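Local coordinates for protein putative isomerase (Streptomyces coelicolor A3, PDB 2OQH) that probably works as an enolase-superfamily enzyme, perhaps dehydrating D-glucarate to 5-dehydro-4-deoxy-D-glucarate, at residues 9-17 / 361-369; 193-204 / 219-227. All blocks are in the same frame, centred on the assembly; numbering follows the deposited sequence.

Interaction 1: 9-17 / 361-369; sequences DVWVVNLPL and KLRHYAGVN
Leu362 CD2 sits squarely over one face of the Trp11 indole, 3.4 Å from the centroid of its six-membered ring, in a CH-pi contact. Leu362 owes this placement to a CG anti to the backbone N (chi1 170°), and its CD1 meets Val13 CG1 at 3.8 Å. The Tyr365 ring is packed on both faces: His364 CD2 lies over its centre, while Leu15 CG comes over the opposite face toward the rim. Asn14 O and Pro16 CD approach that ring obliquely, Asn14 O at 3.0 Å from Tyr365 CD1, and the phenol OH is hydrogen-bonded to Asp332. The amides of Asn14 and Asn369 cross at about a right angle, their planes 83° apart.

Asn14 N donates to Tyr365 O at 3.2 Å, coming from above the carbonyl plane, and Ala366 CA gives a CA-H...O contact to Val12 O at 3.2 Å. Water 1 donates to both Val12 O and Ala366 O. Strand 5-15 is an outermost strand of its three-stranded antiparallel sheet, paired with strand 31-40. The seam is mixed, apolar round the two rings and polar toward the chain's end: one backbone hydrogen bond, a CA-H...O contact and one water tie strand to helix.

Interaction 2: 193-204 / 219-227; sequences NLRVDPNAAWSV and LEYLEDPCV
The tightest fit here is methyl against methyl: Val196 CG1 presses on Leu222 CD1 at 3.4 Å, closer than usual for two carbons, with Leu219 CD1 flanking it. Valine's CG1 stands between its backbone N and carbonyl carbon (chi1 55°), which turns it into this hollow. Beyond the strand, Pro198 CG is set over the centre of the Trp202 ring face, and Pro225 CB fills the angle beside it, 3.7 Å from Trp202 CE3. Ala200 CB is a small bump against Val227 CG1, and the loops are stitched by Ala200 N to Asp224 O (2.6 Å) and Trp202 N to Pro225 O (3.0 Å).

On the face carrying Arg195 and Tyr221, Arg195 CG rides over the tyrosine ring, and the guanidinium lies 21° from the ring plane. NE and NH2 both grip Glu220 OE1, at 2.7 and 2.9 Å; Glu220 OE2 pairs with Arg321. With an alanine in place of Arg195, Glu220 OE1 would probably lose both N-H donors and the Tyr221 ring the aliphatic chain over one face.

Asp197 OD2 and Glu223 OE2 stand 2.7 Å apart at the strand ends, like charges with no hydrogen bond between them. These parallel strands, joined through helix 204-214, form a beta-alpha-beta unit of the TIM barrel, and the two adjacent carboxylates are consistent with the metal-binding acids of enolase-superfamily relatives.

The two contacts lie on opposite sides of the chain's centre, their centres about 34 Å apart and their nearest atoms about 16 Å, and they hold different elements: strand 5-15 with helix 359-368 in one, strands 193-197 and 221-223 in the other. Interaction 1 is partly buried and joins distant ends of the sequence, the C-terminal helix crossing a strand of the N-terminal domain at a steep angle. Interaction 2 is buried in the barrel and joins sequence neighbours through nearly parallel strands. Their chemistry follows: in 9-17 / 361-369 charges play no part across the seam, whereas 193-204 / 219-227 adds a salt bridge and a cluster of acidic side chains at the strand ends.

Interaction 1: 9-17 / 361-369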
loop_
_atom_site.group_PDB
_atom_site.type_symbol
_atom_site.label_atom_id
_atom_site.label_comp_id
_atom_site.label_asym_id
_atom_site.label_seq_id
_atom_site.Cartn_x
_atom_site.Cartn_y
_atom_site.Cartn_z
ATOM N N ASP A 9 6.783 18.462 -13.367
ATOM C CA ASP A 9 7.557 17.590 -14.245
ATOM C C ASP A 9 7.375 16.123 -13.889
ATOM O O ASP A 9 7.327 15.756 -12.710
ATOM C CB ASP A 9 9.028 17.981 -14.175
ATOM C CG ASP A 9 9.275 19.363 -14.733
ATOM O OD1 ASP A 9 9.008 19.556 -15.940
ATOM O OD2 ASP A 9 9.717 20.250 -13.976
ATOM N N VAL A 10 7.289 15.287 -14.915
ATOM C CA VAL A 10 7.062 13.865 -14.706
ATOM C C VAL A 10 8.115 12.980 -15.355
ATOM O O VAL A 10 8.491 13.187 -16.509
ATOM C CB VAL A 10 5.676 13.457 -15.260
ATOM C CG1 VAL A 10 5.285 12.086 -14.735
ATOM C CG2 VAL A 10 4.635 14.506 -14.884
ATOM N N TRP A 11 8.592 11.997 -14.596
ATOM C CA TRP A 11 9.588 11.047 -15.085
ATOM C C TRP A 11 9.049 9.650 -14.843
ATOM O O TRP A 11 8.314 9.426 -13.889
ATOM C CB TRP A 11 10.902 11.156 -14.304
ATOM C CG TRP A 11 11.697 12.417 -14.495
ATOM C CD1 TRP A 11 12.689 12.635 -15.413
ATOM C CD2 TRP A 11 11.611 13.610 -13.702
ATOM N NE1 TRP A 11 13.229 13.890 -15.231
ATOM C CE2 TRP A 11 12.584 14.509 -14.188
ATOM C CE3 TRP A 11 10.805 14.005 -12.625
ATOM C CZ2 TRP A 11 12.774 15.783 -13.631
ATOM C CZ3 TRP A 11 10.997 15.277 -12.070
ATOM C CH2 TRP A 11 11.971 16.144 -12.575
ATOM N N VAL A 12 9.407 8.719 -15.716
ATOM C CA VAL A 12 9.024 7.324 -15.545
ATOM C C VAL A 12 10.375 6.645 -15.361
ATOM O O VAL A 12 11.298 6.873 -16.140
ATOM C CB VAL A 12 8.312 6.738 -16.783
ATOM C CG1 VAL A 12 8.072 5.245 -16.583
ATOM C CG2 VAL A 12 6.976 7.433 -16.988
ATOM N N VAL A 13 10.504 5.834 -14.321
ATOM C CA VAL A 13 11.773 5.181 -14.049
ATOM C C VAL A 13 11.648 3.688 -13.759
ATOM O O VAL A 13 10.583 3.207 -13.357
ATOM C CB VAL A 13 12.467 5.849 -12.849
ATOM C CG1 VAL A 13 12.660 7.333 -13.114
ATOM C CG2 VAL A 13 11.623 5.655 -11.597
ATOM N N ASN A 14 12.750 2.970 -13.975
ATOM C CA ASN A 14 12.828 1.531 -13.731
ATOM C C ASN A 14 13.890 1.340 -12.657
ATOM O O ASN A 14 15.031 1.764 -12.840
ATOM C CB ASN A 14 13.295 0.776 -14.982
ATOM C CG ASN A 14 12.238 0.696 -16.066
ATOM O OD1 ASN A 14 11.119 1.189 -15.908
ATOM N ND2 ASN A 14 12.596 0.066 -17.189
ATOM N N LEU A 15 13.531 0.728 -11.538
ATOM C CA LEU A 15 14.515 0.490 -10.491
ATOM C C LEU A 15 14.602 -0.994 -10.230
ATOM O O LEU A 15 13.600 -1.714 -10.330
ATOM C CB LEU A 15 14.162 1.231 -9.199
ATOM C CG LEU A 15 14.471 2.729 -9.219
ATOM C CD1 LEU A 15 13.457 3.440 -10.092
ATOM C CD2 LEU A 15 14.422 3.289 -7.814
ATOM N N PRO A 16 15.810 -1.482 -9.906
ATOM C CA PRO A 16 16.023 -2.903 -9.632
ATOM C C PRO A 16 15.406 -3.329 -8.303
ATOM O O PRO A 16 15.226 -2.511 -7.397
ATOM C CB PRO A 16 17.545 -3.011 -9.620
ATOM C CG PRO A 16 17.944 -1.718 -8.971
ATOM C CD PRO A 16 17.057 -0.718 -9.703
ATOM N N LEU A 17 15.081 -4.614 -8.204
ATOM C CA LEU A 17 14.518 -5.170 -6.984
ATOM C C LEU A 17 15.317 -6.409 -6.621
ATOM O O LEU A 17 15.758 -7.153 -7.497
ATOM C CB LEU A 17 13.055 -5.547 -7.187
ATOM C CG LEU A 17 12.088 -4.396 -7.438
ATOM C CD1 LEU A 17 10.733 -4.969 -7.827
ATOM C CD2 LEU A 17 11.982 -3.525 -6.193
ATOM N N LYS A 361 20.404 10.326 -10.367
ATOM C CA LYS A 361 19.895 8.958 -10.397
ATOM C C LYS A 361 18.532 8.921 -11.073
ATOM O O LYS A 361 18.236 8.011 -11.854
ATOM C CB LYS A 361 19.775 8.394 -8.979
ATOM C CG LYS A 361 21.114 8.140 -8.289
ATOM C CD LYS A 361 20.911 7.354 -7.001
ATOM C CE LYS A 361 22.226 6.871 -6.418
ATOM N NZ LYS A 361 22.015 5.997 -5.218
ATOM N N LEU A 362 17.700 9.911 -10.756
ATOM C CA LEU A 362 16.373 10.004 -11.351
ATOM C C LEU A 362 16.547 10.037 -12.865
ATOM O O LEU A 362 15.913 9.274 -13.597
ATOM C CB LEU A 362 15.662 11.280 -10.888
ATOM C CG LEU A 362 14.353 11.641 -11.604
ATOM C CD1 LEU A 362 13.281 10.570 -11.306
ATOM C CD2 LEU A 362 13.883 13.023 -11.146
ATOM N N ARG A 363 17.417 10.925 -13.330
ATOM C CA ARG A 363 17.658 11.040 -14.756
ATOM C C ARG A 363 18.210 9.711 -15.274
ATOM O O ARG A 363 17.848 9.260 -16.356
ATOM C CB ARG A 363 18.637 12.183 -15.034
ATOM C CG ARG A 363 18.518 12.761 -16.432
ATOM C CD ARG A 363 19.467 13.937 -16.637
ATOM N NE ARG A 363 20.840 13.590 -16.273
ATOM C CZ ARG A 363 21.404 13.886 -15.104
ATOM N NH1 ARG A 363 20.713 14.552 -14.181
ATOM N NH2 ARG A 363 22.649 13.493 -14.851
ATOM N N HIS A 364 19.075 9.076 -14.489
ATOM C CA HIS A 364 19.661 7.793 -14.882
ATOM C C HIS A 364 18.604 6.704 -15.085
ATOM O O HIS A 364 18.556 6.048 -16.130
ATOM C CB HIS A 364 20.672 7.338 -13.820
ATOM C CG HIS A 364 21.195 5.947 -14.028
ATOM N ND1 HIS A 364 21.991 5.596 -15.100
ATOM C CD2 HIS A 364 21.036 4.819 -13.295
ATOM C CE1 HIS A 364 22.299 4.313 -15.016
ATOM N NE2 HIS A 364 21.732 3.818 -13.929
ATOM N N TYR A 365 17.745 6.518 -14.089
ATOM C CA TYR A 365 16.724 5.486 -14.175
ATOM C C TYR A 365 15.584 5.781 -15.128
ATOM O O TYR A 365 14.796 4.887 -15.440
ATOM C CB TYR A 365 16.205 5.168 -12.779
ATOM C CG TYR A 365 17.261 4.445 -11.978
ATOM C CD1 TYR A 365 17.663 3.160 -12.334
ATOM C CD2 TYR A 365 17.905 5.061 -10.909
ATOM C CE1 TYR A 365 18.684 2.503 -11.652
ATOM C CE2 TYR A 365 18.934 4.411 -10.212
ATOM C CZ TYR A 365 19.318 3.129 -10.596
ATOM O OH TYR A 365 20.348 2.480 -9.945
ATOM N N ALA A 366 15.494 7.023 -15.595
ATOM C CA ALA A 366 14.459 7.371 -16.555
ATOM C C ALA A 366 14.978 6.896 -17.904
ATOM O O ALA A 366 14.200 6.560 -18.793
ATOM C CB ALA A 366 14.229 8.874 -16.585
ATOM N N GLY A 367 16.305 6.866 -18.037
ATOM C CA GLY A 367 16.929 6.425 -19.273
ATOM C C GLY A 367 16.866 4.915 -19.396
ATOM O O GLY A 367 16.814 4.364 -20.501
ATOM N N VAL A 368 16.873 4.245 -18.248
ATOM C CA VAL A 368 16.794 2.800 -18.213
ATOM C C VAL A 368 15.415 2.409 -18.713
ATOM O O VAL A 368 15.272 1.466 -19.495
ATOM C CB VAL A 368 16.975 2.277 -16.793
ATOM C CG1 VAL A 368 17.037 0.757 -16.813
ATOM C CG2 VAL A 368 18.240 2.870 -16.190
ATOM N N ASN A 369 14.402 3.137 -18.248
ATOM C CA ASN A 369 13.030 2.898 -18.672
ATOM C C ASN A 369 12.982 3.139 -20.184
ATOM O O ASN A 369 12.333 2.339 -20.894
ATOM C CB ASN A 369 12.070 3.859 -17.952
ATOM C CG ASN A 369 10.628 3.718 -18.426
ATOM O OD1 ASN A 369 9.990 2.679 -18.223
ATOM N ND2 ASN A 369 10.107 4.766 -19.060
HETATM O O HOH W 1 11.564 7.075 -19.300
#

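Interaction 2: 193-204 / 219-227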
loop_
_atom_site.group_PDB
_atom_site.type_symbol
_atom_site.label_atom_id
_atom_site.label_comp_id
_atom_site.label_asym_id
_atom_site.label_seq_id
_atom_site.Cartn_x
_atom_site.Cartn_y
_atom_site.Cartn_z
ATOM N N ASN A 193 1.459 -13.328 13.343
ATOM C CA ASN A 193 0.171 -12.927 12.792
ATOM C C ASN A 193 0.202 -13.484 11.371
ATOM O O ASN A 193 1.062 -13.118 10.578
ATOM C CB ASN A 193 0.042 -11.405 12.752
ATOM C CG ASN A 193 -0.250 -10.817 14.102
ATOM O OD1 ASN A 193 -1.186 -11.237 14.773
ATOM N ND2 ASN A 193 0.544 -9.835 14.511
ATOM N N LEU A 194 -0.735 -14.367 11.053
ATOM C CA LEU A 194 -0.766 -14.999 9.741
ATOM C C LEU A 194 -1.960 -14.572 8.884
ATOM O O LEU A 194 -3.083 -14.462 9.383
ATOM C CB LEU A 194 -0.767 -16.516 9.932
ATOM C CG LEU A 194 -0.609 -17.405 8.704
ATOM C CD1 LEU A 194 0.682 -17.073 7.990
ATOM C CD2 LEU A 194 -0.608 -18.864 9.148
ATOM N N ARG A 195 -1.706 -14.358 7.592
ATOM C CA ARG A 195 -2.731 -13.923 6.642
ATOM C C ARG A 195 -2.611 -14.679 5.318
ATOM O O ARG A 195 -1.581 -15.275 5.033
ATOM C CB ARG A 195 -2.562 -12.429 6.342
ATOM C CG ARG A 195 -2.354 -11.544 7.554
ATOM C CD ARG A 195 -1.787 -10.190 7.138
ATOM N NE ARG A 195 -1.476 -9.343 8.288
ATOM C CZ ARG A 195 -0.824 -8.186 8.212
ATOM N NH1 ARG A 195 -0.406 -7.726 7.035
ATOM N NH2 ARG A 195 -0.583 -7.492 9.316
ATOM N N VAL A 196 -3.670 -14.652 4.514
ATOM C CA VAL A 196 -3.644 -15.288 3.198
ATOM C C VAL A 196 -4.405 -14.402 2.210
ATOM O O VAL A 196 -5.496 -13.911 2.500
ATOM C CB VAL A 196 -4.243 -16.712 3.220
ATOM C CG1 VAL A 196 -5.634 -16.690 3.791
ATOM C CG2 VAL A 196 -4.249 -17.287 1.819
ATOM N N ASP A 197 -3.808 -14.188 1.044
ATOM C CA ASP A 197 -4.405 -13.334 0.027
ATOM C C ASP A 197 -4.506 -14.052 -1.310
ATOM O O ASP A 197 -3.543 -14.096 -2.066
ATOM C CB ASP A 197 -3.555 -12.069 -0.135
ATOM C CG ASP A 197 -4.206 -11.029 -1.018
ATOM O OD1 ASP A 197 -5.203 -11.339 -1.703
ATOM O OD2 ASP A 197 -3.704 -9.881 -1.032
ATOM N N PRO A 198 -5.678 -14.635 -1.613
ATOM C CA PRO A 198 -5.898 -15.350 -2.876
ATOM C C PRO A 198 -6.146 -14.390 -4.038
ATOM O O PRO A 198 -6.299 -14.812 -5.186
ATOM C CB PRO A 198 -7.135 -16.207 -2.585
ATOM C CG PRO A 198 -7.104 -16.379 -1.091
ATOM C CD PRO A 198 -6.717 -14.995 -0.632
ATOM N N ASN A 199 -6.190 -13.095 -3.738
ATOM C CA ASN A 199 -6.430 -12.086 -4.767
ATOM C C ASN A 199 -7.688 -12.398 -5.555
ATOM O O ASN A 199 -7.704 -12.354 -6.784
ATOM C CB ASN A 199 -5.230 -11.986 -5.708
ATOM C CG ASN A 199 -4.023 -11.370 -5.033
ATOM O OD1 ASN A 199 -4.036 -10.190 -4.668
ATOM N ND2 ASN A 199 -2.977 -12.167 -4.848
ATOM N N ALA A 200 -8.741 -12.733 -4.819
ATOM C CA ALA A 200 -10.041 -13.031 -5.394
ATOM C C ALA A 200 -10.018 -14.171 -6.396
ATOM O O ALA A 200 -10.812 -14.185 -7.333
ATOM C CB ALA A 200 -10.609 -11.773 -6.047
ATOM N N ALA A 201 -9.123 -15.135 -6.192
ATOM C CA ALA A 201 -9.028 -16.269 -7.104
ATOM C C ALA A 201 -9.946 -17.438 -6.737
ATOM O O ALA A 201 -10.171 -18.321 -7.559
ATOM C CB ALA A 201 -7.579 -16.756 -7.195
ATOM N N TRP A 202 -10.476 -17.456 -5.517
ATOM C CA TRP A 202 -11.364 -18.550 -5.121
ATOM C C TRP A 202 -12.828 -18.217 -5.374
ATOM O O TRP A 202 -13.237 -17.057 -5.287
ATOM C CB TRP A 202 -11.245 -18.871 -3.632
ATOM C CG TRP A 202 -9.885 -19.219 -3.119
ATOM C CD1 TRP A 202 -8.803 -19.623 -3.841
ATOM C CD2 TRP A 202 -9.494 -19.266 -1.744
ATOM N NE1 TRP A 202 -7.758 -19.923 -2.999
ATOM C CE2 TRP A 202 -8.158 -19.714 -1.704
ATOM C CE3 TRP A 202 -10.149 -18.974 -0.538
ATOM C CZ2 TRP A 202 -7.462 -19.882 -0.503
ATOM C CZ3 TRP A 202 -9.453 -19.142 0.666
ATOM C CH2 TRP A 202 -8.125 -19.592 0.671
ATOM N N SER A 203 -13.617 -19.246 -5.664
ATOM C CA SER A 203 -15.048 -19.073 -5.882
ATOM C C SER A 203 -15.644 -18.910 -4.489
ATOM O O SER A 203 -14.982 -19.204 -3.496
ATOM C CB SER A 203 -15.645 -20.312 -6.540
ATOM O OG SER A 203 -15.614 -21.421 -5.657
ATOM N N VAL A 204 -16.886 -18.450 -4.401
ATOM C CA VAL A 204 -17.490 -18.286 -3.088
ATOM C C VAL A 204 -17.615 -19.618 -2.342
ATOM O O VAL A 204 -17.273 -19.698 -1.160
ATOM C CB VAL A 204 -18.867 -17.605 -3.178
ATOM C CG1 VAL A 204 -19.452 -17.454 -1.787
ATOM C CG2 VAL A 204 -18.720 -16.231 -3.832
ATOM N N LEU A 219 -6.152 -16.921 11.952
ATOM C CA LEU A 219 -5.458 -15.958 11.109
ATOM C C LEU A 219 -5.876 -14.536 11.453
ATOM O O LEU A 219 -7.013 -14.302 11.860
ATOM C CB LEU A 219 -5.791 -16.216 9.638
ATOM C CG LEU A 219 -5.657 -17.642 9.107
ATOM C CD1 LEU A 219 -6.218 -17.706 7.687
ATOM C CD2 LEU A 219 -4.198 -18.062 9.131
ATOM N N GLU A 220 -4.965 -13.584 11.287
ATOM C CA GLU A 220 -5.302 -12.195 11.553
ATOM C C GLU A 220 -6.470 -11.846 10.630
ATOM O O GLU A 220 -7.425 -11.199 11.045
ATOM C CB GLU A 220 -4.106 -11.281 11.289
ATOM C CG GLU A 220 -4.430 -9.814 11.465
ATOM C CD GLU A 220 -3.190 -8.944 11.451
ATOM O OE1 GLU A 220 -2.158 -9.404 10.907
ATOM O OE2 GLU A 220 -3.253 -7.809 11.972
ATOM N N TYR A 221 -6.376 -12.260 9.372
ATOM C CA TYR A 221 -7.472 -12.062 8.434
ATOM C C TYR A 221 -7.315 -12.791 7.120
ATOM O O TYR A 221 -6.212 -13.170 6.725
ATOM C CB TYR A 221 -7.763 -10.571 8.177
ATOM C CG TYR A 221 -6.612 -9.702 7.726
ATOM C CD1 TYR A 221 -6.034 -9.854 6.462
ATOM C CD2 TYR A 221 -6.135 -8.686 8.547
ATOM C CE1 TYR A 221 -5.005 -9.003 6.027
ATOM C CE2 TYR A 221 -5.115 -7.833 8.128
ATOM C CZ TYR A 221 -4.549 -7.993 6.870
ATOM O OH TYR A 221 -3.528 -7.149 6.481
ATOM N N LEU A 222 -8.452 -13.011 6.474
ATOM C CA LEU A 222 -8.527 -13.664 5.185
ATOM C C LEU A 222 -8.687 -12.497 4.216
ATOM O O LEU A 222 -9.674 -11.767 4.276
ATOM C CB LEU A 222 -9.749 -14.585 5.154
ATOM C CG LEU A 222 -10.107 -15.332 3.878
ATOM C CD1 LEU A 222 -8.866 -15.964 3.278
ATOM C CD2 LEU A 222 -11.145 -16.396 4.198
ATOM N N GLU A 223 -7.710 -12.310 3.338
ATOM C CA GLU A 223 -7.741 -11.191 2.408
ATOM C C GLU A 223 -8.239 -11.522 1.008
ATOM O O GLU A 223 -7.655 -12.344 0.313
ATOM C CB GLU A 223 -6.343 -10.576 2.316
ATOM C CG GLU A 223 -6.310 -9.189 1.721
ATOM C CD GLU A 223 -4.905 -8.598 1.650
ATOM O OE1 GLU A 223 -4.105 -8.797 2.593
ATOM O OE2 GLU A 223 -4.600 -7.910 0.651
ATOM N N ASP A 224 -9.315 -10.860 0.596
ATOM C CA ASP A 224 -9.903 -11.055 -0.732
ATOM C C ASP A 224 -9.976 -12.486 -1.268
ATOM O O ASP A 224 -9.448 -12.775 -2.341
ATOM C CB ASP A 224 -9.159 -10.200 -1.762
ATOM C CG ASP A 224 -9.420 -8.722 -1.587
ATOM O OD1 ASP A 224 -10.610 -8.344 -1.545
ATOM O OD2 ASP A 224 -8.447 -7.947 -1.492
ATOM N N PRO A 225 -10.640 -13.403 -0.548
ATOM C CA PRO A 225 -10.698 -14.765 -1.090
ATOM C C PRO A 225 -11.487 -14.870 -2.398
ATOM O O PRO A 225 -11.178 -15.702 -3.248
ATOM C CB PRO A 225 -11.343 -15.567 0.045
ATOM C CG PRO A 225 -12.184 -14.522 0.776
ATOM C CD PRO A 225 -11.261 -13.330 0.787
ATOM N N CYS A 226 -12.495 -14.016 -2.558
ATOM C CA CYS A 226 -13.345 -14.044 -3.744
ATOM C C CYS A 226 -13.629 -12.648 -4.291
ATOM O O CYS A 226 -13.275 -11.653 -3.679
ATOM C CB CYS A 226 -14.672 -14.728 -3.409
ATOM S SG CYS A 226 -15.640 -13.829 -2.164
ATOM N N VAL A 227 -14.291 -12.590 -5.442
ATOM C CA VAL A 227 -14.608 -11.319 -6.087
ATOM C C VAL A 227 -15.924 -10.682 -5.647
ATOM O O VAL A 227 -16.874 -11.374 -5.307
ATOM C CB VAL A 227 -14.692 -11.482 -7.624
ATOM C CG1 VAL A 227 -13.394 -12.041 -8.168
ATOM C CG2 VAL A 227 -15.835 -12.401 -7.981
HETATM O O HOH W 2 -0.749 -6.831 12.489
HETATM O O HOH W 3 -6.007 -8.590 -2.537
HETATM O O HOH W 4 -14.734 -15.159 -6.660
#